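Local coordinates for TAF6 (Antonospora locustae, PDB 4ATG), which is probably a subunit of the general transcription factor TFIID, whose HEAT-repeat C-terminal domain is thought to take part in forming the complex with TAF9, at residues Ser18-Ser22 and Glu59-Thr65; Phe71-Lys75 and Ile113-Ile117. One frame throughout, in Å; residues are numbered along the deposited sequence.

Contact 1: residues Ser18-Ser22 and Glu59-Thr65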
loop_
_atom_site.group_PDB
_atom_site.type_symbol
_atom_site.label_atom_id
_atom_site.label_comp_id
_atom_site.label_asym_id
_atom_site.label_seq_id
_atom_site.Cartn_x
_atom_site.Cartn_y
_atom_site.Cartn_z
ATOM N N SER A 18 19.930 -5.809 1.035
ATOM C CA SER A 18 20.457 -7.076 0.521
ATOM C C SER A 18 19.702 -8.285 1.089
ATOM O O SER A 18 19.779 -9.371 0.504
ATOM C CB SER A 18 21.938 -7.218 0.854
ATOM O OG SER A 18 22.106 -7.639 2.202
ATOM N N MET A 19 19.032 -8.116 2.242
ATOM C CA MET A 19 18.264 -9.179 2.918
ATOM C C MET A 19 16.837 -9.346 2.357
ATOM O O MET A 19 16.233 -10.371 2.579
ATOM C CB MET A 19 18.219 -8.923 4.442
ATOM C CG MET A 19 19.622 -9.069 5.120
ATOM S SD MET A 19 19.746 -8.192 6.705
ATOM C CE MET A 19 18.929 -9.352 7.764
ATOM N N ILE A 20 16.305 -8.348 1.623
ATOM C CA ILE A 20 14.936 -8.428 1.075
ATOM C C ILE A 20 14.744 -9.678 0.227
ATOM O O ILE A 20 13.787 -10.430 0.447
ATOM C CB ILE A 20 14.548 -7.119 0.316
ATOM C CG1 ILE A 20 14.546 -5.910 1.262
ATOM C CG2 ILE A 20 13.186 -7.276 -0.460
ATOM C CD1 ILE A 20 14.372 -4.515 0.554
ATOM N N LYS A 21 15.683 -9.935 -0.704
ATOM C CA LYS A 21 15.617 -11.103 -1.584
ATOM C C LYS A 21 16.542 -12.182 -1.045
ATOM O O LYS A 21 17.552 -12.503 -1.664
ATOM C CB LYS A 21 15.994 -10.729 -3.032
ATOM C CG LYS A 21 15.019 -9.784 -3.714
ATOM C CD LYS A 21 15.351 -9.660 -5.189
ATOM C CE LYS A 21 14.765 -8.415 -5.800
ATOM N NZ LYS A 21 14.992 -8.374 -7.276
ATOM N N SER A 22 16.218 -12.731 0.129
ATOM C CA SER A 22 17.057 -13.757 0.757
ATOM C C SER A 22 16.226 -14.475 1.805
ATOM O O SER A 22 15.138 -14.017 2.144
ATOM C CB SER A 22 18.263 -13.104 1.441
ATOM O OG SER A 22 17.861 -12.458 2.643
ATOM N N GLU A 59 6.957 -10.475 -8.960
ATOM C CA GLU A 59 7.573 -11.185 -7.839
ATOM C C GLU A 59 6.714 -10.934 -6.605
ATOM O O GLU A 59 6.994 -10.011 -5.852
ATOM C CB GLU A 59 9.030 -10.744 -7.615
ATOM C CG GLU A 59 9.941 -11.167 -8.760
ATOM C CD GLU A 59 11.378 -10.724 -8.612
ATOM O OE1 GLU A 59 12.156 -11.435 -7.933
ATOM O OE2 GLU A 59 11.728 -9.665 -9.179
ATOM N N ALA A 60 5.633 -11.721 -6.456
ATOM C CA ALA A 60 4.648 -11.597 -5.370
ATOM C C ALA A 60 5.293 -11.604 -3.996
ATOM O O ALA A 60 4.942 -10.771 -3.163
ATOM C CB ALA A 60 3.600 -12.705 -5.468
ATOM N N GLU A 61 6.269 -12.510 -3.769
ATOM C CA GLU A 61 6.944 -12.590 -2.475
ATOM C C GLU A 61 7.777 -11.339 -2.175
ATOM O O GLU A 61 7.767 -10.871 -1.039
ATOM C CB GLU A 61 7.720 -13.913 -2.316
ATOM C CG GLU A 61 6.794 -15.133 -2.317
ATOM C CD GLU A 61 5.633 -15.073 -1.327
ATOM O OE1 GLU A 61 5.897 -14.891 -0.115
ATOM O OE2 GLU A 61 4.460 -15.165 -1.766
ATOM N N VAL A 62 8.414 -10.749 -3.199
ATOM C CA VAL A 62 9.174 -9.484 -3.003
ATOM C C VAL A 62 8.207 -8.364 -2.677
ATOM O O VAL A 62 8.446 -7.621 -1.726
ATOM C CB VAL A 62 10.108 -9.143 -4.202
ATOM C CG1 VAL A 62 10.799 -7.785 -4.022
ATOM C CG2 VAL A 62 11.153 -10.243 -4.406
ATOM N N LEU A 63 7.062 -8.301 -3.380
ATOM C CA LEU A 63 6.061 -7.248 -3.115
ATOM C C LEU A 63 5.537 -7.349 -1.693
ATOM O O LEU A 63 5.402 -6.330 -1.011
ATOM C CB LEU A 63 4.890 -7.328 -4.111
ATOM C CG LEU A 63 5.205 -6.998 -5.586
ATOM C CD1 LEU A 63 3.998 -7.192 -6.435
ATOM C CD2 LEU A 63 5.686 -5.584 -5.759
ATOM N N LYS A 64 5.279 -8.584 -1.221
ATOM C CA LYS A 64 4.813 -8.791 0.157
ATOM C C LYS A 64 5.835 -8.330 1.185
ATOM O O LYS A 64 5.451 -7.720 2.187
ATOM C CB LYS A 64 4.443 -10.251 0.407
ATOM C CG LYS A 64 3.182 -10.667 -0.327
ATOM C CD LYS A 64 2.886 -12.132 -0.031
ATOM C CE LYS A 64 1.870 -12.695 -0.997
ATOM N NZ LYS A 64 1.750 -14.164 -0.838
ATOM N N THR A 65 7.131 -8.590 0.936
ATOM C CA THR A 65 8.225 -8.117 1.812
ATOM C C THR A 65 8.264 -6.593 1.836
ATOM O O THR A 65 8.409 -6.029 2.908
ATOM C CB THR A 65 9.579 -8.714 1.363
ATOM O OG1 THR A 65 9.466 -10.131 1.453
ATOM C CG2 THR A 65 10.747 -8.286 2.253
HETATM O O HOH W 1 11.315 -10.976 -0.488
HETATM O O HOH W 2 12.818 -7.241 -8.426
#
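This contact lies in the HEAT-repeat solenoid of TAF6. The C-terminal part of helix 7-20 and the residues after it meet the first turns of helix 60-75. With chi1 m, Ile20 places its CG2 methyl 3.8 Å from Thr65 CG2 and 4.3 Å from Val62 CG1. Val62 takes the t rotamer and points toward the other segment. Val62 CG2 lies 4.0 Å from Lys21 CG, so the aliphatic part of the lysine packs on the valine. Leu52 of helix 42-55 touches Ile20, Lys21 and Val62 and extends this apolar patch.

The Lys21 side chain starts sideways from the backbone. After an m chi1 it is fully extended, and this carries NZ past Val62 to Glu59, the N-cap residue of helix 60-75. The salt bridge between Lys21 NZ and Glu59 OE2 is long, at 4.0 Å. A water fills in: it accepts from Lys21 NZ at 2.7 Å and donates to Glu59 OE2 at 2.8 Å. Ser22 uses a p rotamer to fold back, and Ser22 OG donates to Met19 O at 2.6 Å. Thr65 is two-sided. Its methyl meets Ile20, while Thr65 OG1 lies 2.8 Å from a second water, which donates to Ile20 O at 2.7 Å.

Contact 2: residues Phe71-Lys75 and Ile113-Ile117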
loop_
_atom_site.group_PDB
_atom_site.type_symbol
_atom_site.label_atom_id
_atom_site.label_comp_id
_atom_site.label_asym_id
_atom_site.label_seq_id
_atom_site.Cartn_x
_atom_site.Cartn_y
_atom_site.Cartn_z
ATOM N N PHE A 71 5.163 -1.313 6.700
ATOM C CA PHE A 71 4.403 -1.439 7.945
ATOM C C PHE A 71 5.336 -1.443 9.145
ATOM O O PHE A 71 4.995 -0.895 10.189
ATOM C CB PHE A 71 3.521 -2.718 7.904
ATOM C CG PHE A 71 2.498 -2.781 9.026
ATOM C CD1 PHE A 71 1.682 -1.688 9.311
ATOM C CD2 PHE A 71 2.371 -3.923 9.809
ATOM C CE1 PHE A 71 0.740 -1.743 10.354
ATOM C CE2 PHE A 71 1.433 -3.977 10.851
ATOM C CZ PHE A 71 0.630 -2.887 11.116
ATOM N N SER A 72 6.526 -2.065 9.013
ATOM C CA SER A 72 7.488 -2.085 10.124
ATOM C C SER A 72 7.908 -0.653 10.445
ATOM O O SER A 72 7.945 -0.281 11.607
ATOM C CB SER A 72 8.737 -2.892 9.765
ATOM O OG SER A 72 8.517 -4.293 9.819
ATOM N N LEU A 73 8.238 0.141 9.419
ATOM C CA LEU A 73 8.682 1.534 9.658
ATOM C C LEU A 73 7.529 2.365 10.253
ATOM O O LEU A 73 7.736 3.140 11.199
ATOM C CB LEU A 73 9.153 2.150 8.334
ATOM C CG LEU A 73 10.485 1.632 7.759
ATOM C CD1 LEU A 73 10.748 2.290 6.380
ATOM C CD2 LEU A 73 11.641 1.955 8.685
ATOM N N ILE A 74 6.299 2.128 9.762
ATOM C CA ILE A 74 5.108 2.829 10.301
ATOM C C ILE A 74 4.930 2.501 11.795
ATOM O O ILE A 74 4.597 3.390 12.585
ATOM C CB ILE A 74 3.839 2.469 9.463
ATOM C CG1 ILE A 74 3.910 3.082 8.054
ATOM C CG2 ILE A 74 2.519 2.929 10.178
ATOM C CD1 ILE A 74 2.937 2.435 7.082
ATOM N N LYS A 75 5.159 1.234 12.184
ATOM C CA LYS A 75 5.008 0.772 13.585
ATOM C C LYS A 75 6.193 1.007 14.525
ATOM O O LYS A 75 6.051 0.853 15.742
ATOM C CB LYS A 75 4.642 -0.724 13.634
ATOM C CG LYS A 75 3.257 -1.069 13.051
ATOM C CD LYS A 75 2.084 -0.527 13.872
ATOM C CE LYS A 75 1.644 -1.423 15.012
ATOM N NZ LYS A 75 0.366 -0.952 15.621
ATOM N N ILE A 113 -2.723 -2.212 4.686
ATOM C CA ILE A 113 -1.807 -1.183 5.215
ATOM C C ILE A 113 -2.346 0.184 4.907
ATOM O O ILE A 113 -2.273 1.075 5.764
ATOM C CB ILE A 113 -0.323 -1.399 4.772
ATOM C CG1 ILE A 113 0.115 -2.883 5.060
ATOM C CG2 ILE A 113 0.621 -0.393 5.522
ATOM C CD1 ILE A 113 -0.067 -3.379 6.510
ATOM N N VAL A 114 -2.919 0.368 3.713
ATOM C CA VAL A 114 -3.576 1.652 3.387
ATOM C C VAL A 114 -4.669 1.930 4.425
ATOM O O VAL A 114 -4.829 3.078 4.854
ATOM C CB VAL A 114 -4.168 1.672 1.959
ATOM C CG1 VAL A 114 -5.063 2.905 1.724
ATOM C CG2 VAL A 114 -3.065 1.606 0.912
ATOM N N LYS A 115 -5.427 0.892 4.818
ATOM C CA LYS A 115 -6.493 1.050 5.826
ATOM C C LYS A 115 -5.908 1.475 7.174
ATOM O O LYS A 115 -6.442 2.361 7.825
ATOM C CB LYS A 115 -7.318 -0.232 5.987
ATOM C CG LYS A 115 -8.265 -0.167 7.212
ATOM C CD LYS A 115 -9.100 -1.418 7.391
ATOM C CE LYS A 115 -9.940 -1.358 8.664
ATOM N NZ LYS A 115 -10.686 -0.067 8.772
ATOM N N TYR A 116 -4.816 0.868 7.575
ATOM C CA TYR A 116 -4.168 1.215 8.849
ATOM C C TYR A 116 -3.777 2.700 8.844
ATOM O O TYR A 116 -3.978 3.395 9.849
ATOM C CB TYR A 116 -2.911 0.358 9.054
ATOM C CG TYR A 116 -2.253 0.632 10.387
ATOM C CD1 TYR A 116 -2.652 -0.045 11.530
ATOM C CD2 TYR A 116 -1.281 1.628 10.519
ATOM C CE1 TYR A 116 -2.078 0.228 12.771
ATOM C CE2 TYR A 116 -0.682 1.893 11.754
ATOM C CZ TYR A 116 -1.100 1.200 12.879
ATOM O OH TYR A 116 -0.525 1.418 14.104
ATOM N N ILE A 117 -3.221 3.170 7.737
ATOM C CA ILE A 117 -2.805 4.587 7.614
ATOM C C ILE A 117 -4.037 5.471 7.653
ATOM O O ILE A 117 -4.066 6.456 8.384
ATOM C CB ILE A 117 -1.979 4.792 6.323
ATOM C CG1 ILE A 117 -0.633 4.036 6.417
ATOM C CG2 ILE A 117 -1.756 6.310 6.031
ATOM C CD1 ILE A 117 0.172 3.977 5.051
#
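Helix 60-75 and helix 104-121 run side by side here, with the last turn of the first against the C-terminal half of the second. The segment axes point the same way within 19° and come no closer than 11.5 Å. Large side chains fill this wide gap.

Ile74 is the central bump. It points into a hollow lined by Ile113, Tyr116 and Ile117, which lie on one side of their helix. Ile74 CD1 sits 4.0 Å from Ile113 CG2 and 3.8 Å from Ile117 CD1. Ile74 CG2 reaches Tyr116 CE2 at 3.7 Å. Leu92 of helix 85-97 also touches Ile113 and Ile117, and Ile81 touches Ile74.

Phe71 fills the space beside Ile74. It leaves its helix sideways, but its ring swings across the gap. Ile113 CD1 lies over one ring face, 4.0 Å from the Phe71 centroid, in a CH-pi contact. The ring edge points at the face of Tyr116. This is a T-shaped pair, with the two centroids 5.2 Å apart and the planes at 83°.

Tyr116 is thus met by Phe71 and Ile74. Lys75, on the exposed side, reaches over to Tyr116. Its chain bends through three m rotamers, and Lys75 NZ donates a hydrogen bond to Tyr116 OH at 3.0 Å. Near-parallel packing of equivalent helices from successive helical pairs is typical of a HEAT-repeat solenoid.

Both contacts use helix 60-75. Contact 1 uses its N-terminal turns and contact 2 its last turn. Their centres are about 18 Å apart, and their nearest atoms are about 7 Å apart without touching. They follow in series along the chain: contact 1 closes at Thr65, six residues before contact 2 opens at Phe71. One helix therefore joins helix 7-20 to helix 104-121, and links earlier and later parts of the solenoid. Contact 1 relies partly on water, whereas contact 2 is mainly apolar and aromatic, with one direct hydrogen bond from lysine to tyrosine. The centre of contact 2 is about 8 Å from the centre of the chain, that of contact 1 about 15 Å.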